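Local coordinates for adenosylmethionine-8-amino-7-oxononanoate aminotransferase (PDB 6ZHK), which probably transfers the amino group of S-adenosyl-L-methionine to 8-amino-7-oxononanoate in biotin biosynthesis, as a pyridoxal-phosphate-dependent class-III aminotransferase, at residues A[149-154]-A[244-249]. Numbering follows the deposited sequence.
Sequences ISVKEG and IPYPDG
At the C-terminal end of strand 147-151, in the seven-stranded mixed sheet of this class-III aminotransferase, Val-151 meets Tyr-246 of the loop that follows the short hairpin strand 244-245, and Glu-153 meets Ile-244 of that strand. The contact is small, 88 Å² in all, and made by side chains. Val-151 and Tyr-246 approach from opposite directions. Methyl CG2 of Val-151 lies 4.1 Å from OH of Tyr-246, so the valine meets the hydroxyl end of the phenol. The CB bond of Tyr-246 does not point at the strand; with CG anti to the carbonyl carbon (chi1 -77°), the ring brings its hydroxyl to the valine. This hydroxyl is hydrogen-bonded to the backbone N of Glu-234, which ties the loop to the neighbouring strand 228-234. Leu-233 and Met-238 touch both Val-151 and Tyr-246 and extend the apolar surroundings.

The second pair lies nearer the surface. Glu-153 and Ile-244 cross at about a right angle, and CD1 of Ile-244 stands 4.2 Å from OE1 of Glu-153. The glutamate is extended beyond CG (chi2 171°), which carries its carboxylate out to the isoleucine tip. That same OE1 has its polar partner in the hydroxyl of Tyr-189, whose side chain also touches Ile-244. Glu-153 belongs to a type II beta turn from Val-151 to Gly-154, closed by Gly-154 N to Val-151 O at 3.2 Å. The turn leads to Tyr-155, a predicted substrate-binding residue. A seven-stranded sheet with one antiparallel strand, here 311-315, is the hallmark of the large domain of fold-type I pyridoxal-phosphate enzymes.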
loop_
_atom_site.group_PDB
_atom_site.type_symbol
_atom_site.label_atom_id
_atom_site.label_comp_id
_atom_site.label_asym_id
_atom_site.label_seq_id
_atom_site.Cartn_x
_atom_site.Cartn_y
_atom_site.Cartn_z
ATOM N N ILE A 149 -6.114 5.232 21.773
ATOM C CA ILE A 149 -6.480 4.084 22.571
ATOM C C ILE A 149 -6.810 2.935 21.628
ATOM O O ILE A 149 -7.564 3.083 20.646
ATOM C CB ILE A 149 -7.751 4.420 23.400
ATOM C CG1 ILE A 149 -7.420 5.397 24.530
ATOM C CG2 ILE A 149 -8.260 3.103 23.977
ATOM C CD1 ILE A 149 -8.651 5.971 25.250
ATOM N N SER A 150 -6.293 1.763 21.962
ATOM C CA SER A 150 -6.645 0.568 21.223
ATOM C C SER A 150 -6.649 -0.605 22.222
ATOM O O SER A 150 -6.839 -0.379 23.426
ATOM C CB SER A 150 -5.638 0.423 20.124
ATOM O OG SER A 150 -5.988 -0.672 19.300
ATOM N N VAL A 151 -6.475 -1.839 21.718
ATOM C CA VAL A 151 -6.459 -3.033 22.568
ATOM C C VAL A 151 -5.219 -3.860 22.336
ATOM O O VAL A 151 -4.665 -3.898 21.245
ATOM C CB VAL A 151 -7.725 -3.902 22.414
ATOM C CG1 VAL A 151 -8.935 -3.188 22.995
ATOM C CG2 VAL A 151 -7.977 -4.371 20.981
ATOM N N LYS A 152 -4.776 -4.518 23.417
ATOM C CA LYS A 152 -3.701 -5.489 23.299
ATOM C C LYS A 152 -4.156 -6.614 22.361
ATOM O O LYS A 152 -5.338 -7.008 22.387
ATOM C CB LYS A 152 -3.379 -6.045 24.678
ATOM C CG LYS A 152 -2.669 -5.070 25.629
ATOM C CD LYS A 152 -2.676 -5.603 27.064
ATOM C CE LYS A 152 -2.619 -4.486 28.087
ATOM N NZ LYS A 152 -2.054 -4.938 29.384
ATOM N N GLU A 153 -3.208 -7.073 21.541
ATOM C CA GLU A 153 -3.408 -8.169 20.599
ATOM C C GLU A 153 -4.205 -7.712 19.384
ATOM O O GLU A 153 -4.439 -8.530 18.493
ATOM C CB GLU A 153 -4.164 -9.370 21.209
ATOM C CG GLU A 153 -3.420 -10.178 22.282
ATOM C CD GLU A 153 -4.259 -11.225 23.038
ATOM O OE1 GLU A 153 -5.406 -11.564 22.600
ATOM O OE2 GLU A 153 -3.792 -11.693 24.102
ATOM N N GLY A 154 -4.657 -6.455 19.309
ATOM C CA GLY A 154 -5.314 -6.009 18.084
ATOM C C GLY A 154 -4.298 -5.895 16.935
ATOM O O GLY A 154 -3.099 -5.785 17.178
ATOM N N ILE A 244 -10.779 -14.086 17.593
ATOM C CA ILE A 244 -11.548 -14.003 18.823
ATOM C C ILE A 244 -12.623 -12.927 18.688
ATOM O O ILE A 244 -12.323 -11.772 18.444
ATOM C CB ILE A 244 -10.606 -13.673 19.991
ATOM C CG1 ILE A 244 -9.335 -14.537 19.956
ATOM C CG2 ILE A 244 -11.380 -13.809 21.295
ATOM C CD1 ILE A 244 -8.253 -14.088 20.928
ATOM N N PRO A 245 -13.919 -13.248 18.878
ATOM C CA PRO A 245 -14.958 -12.238 18.771
ATOM C C PRO A 245 -14.785 -11.261 19.935
ATOM O O PRO A 245 -14.385 -11.635 21.044
ATOM C CB PRO A 245 -16.302 -12.987 18.942
ATOM C CG PRO A 245 -15.903 -14.332 19.524
ATOM C CD PRO A 245 -14.434 -14.582 19.217
ATOM N N TYR A 246 -15.159 -10.007 19.682
ATOM C CA TYR A 246 -15.462 -9.082 20.758
ATOM C C TYR A 246 -16.820 -9.516 21.300
ATOM O O TYR A 246 -17.685 -9.870 20.502
ATOM C CB TYR A 246 -15.725 -7.712 20.147
ATOM C CG TYR A 246 -14.493 -6.959 19.718
ATOM C CD1 TYR A 246 -13.720 -7.424 18.674
ATOM C CD2 TYR A 246 -14.127 -5.776 20.322
ATOM C CE1 TYR A 246 -12.593 -6.747 18.259
ATOM C CE2 TYR A 246 -13.016 -5.063 19.891
ATOM C CZ TYR A 246 -12.223 -5.584 18.884
ATOM O OH TYR A 246 -11.091 -4.961 18.435
ATOM N N PRO A 247 -17.080 -9.480 22.622
ATOM C CA PRO A 247 -18.424 -9.810 23.119
ATOM C C PRO A 247 -19.487 -8.909 22.506
ATOM O O PRO A 247 -19.219 -7.751 22.194
ATOM C CB PRO A 247 -18.318 -9.505 24.623
ATOM C CG PRO A 247 -16.857 -9.627 24.942
ATOM C CD PRO A 247 -16.145 -9.134 23.694
ATOM N N ASP A 248 -20.729 -9.399 22.415
ATOM C CA ASP A 248 -21.844 -8.575 21.963
ATOM C C ASP A 248 -21.949 -7.378 22.906
ATOM O O ASP A 248 -21.703 -7.520 24.108
ATOM C CB ASP A 248 -23.165 -9.367 21.825
ATOM C CG ASP A 248 -23.213 -10.262 20.589
ATOM O OD1 ASP A 248 -22.352 -10.066 19.677
ATOM O OD2 ASP A 248 -24.117 -11.129 20.517
ATOM N N GLY A 249 -22.200 -6.173 22.334
ATOM C CA GLY A 249 -22.324 -4.958 23.139
ATOM C C GLY A 249 -20.993 -4.235 23.383
ATOM O O GLY A 249 -20.991 -3.104 23.850
#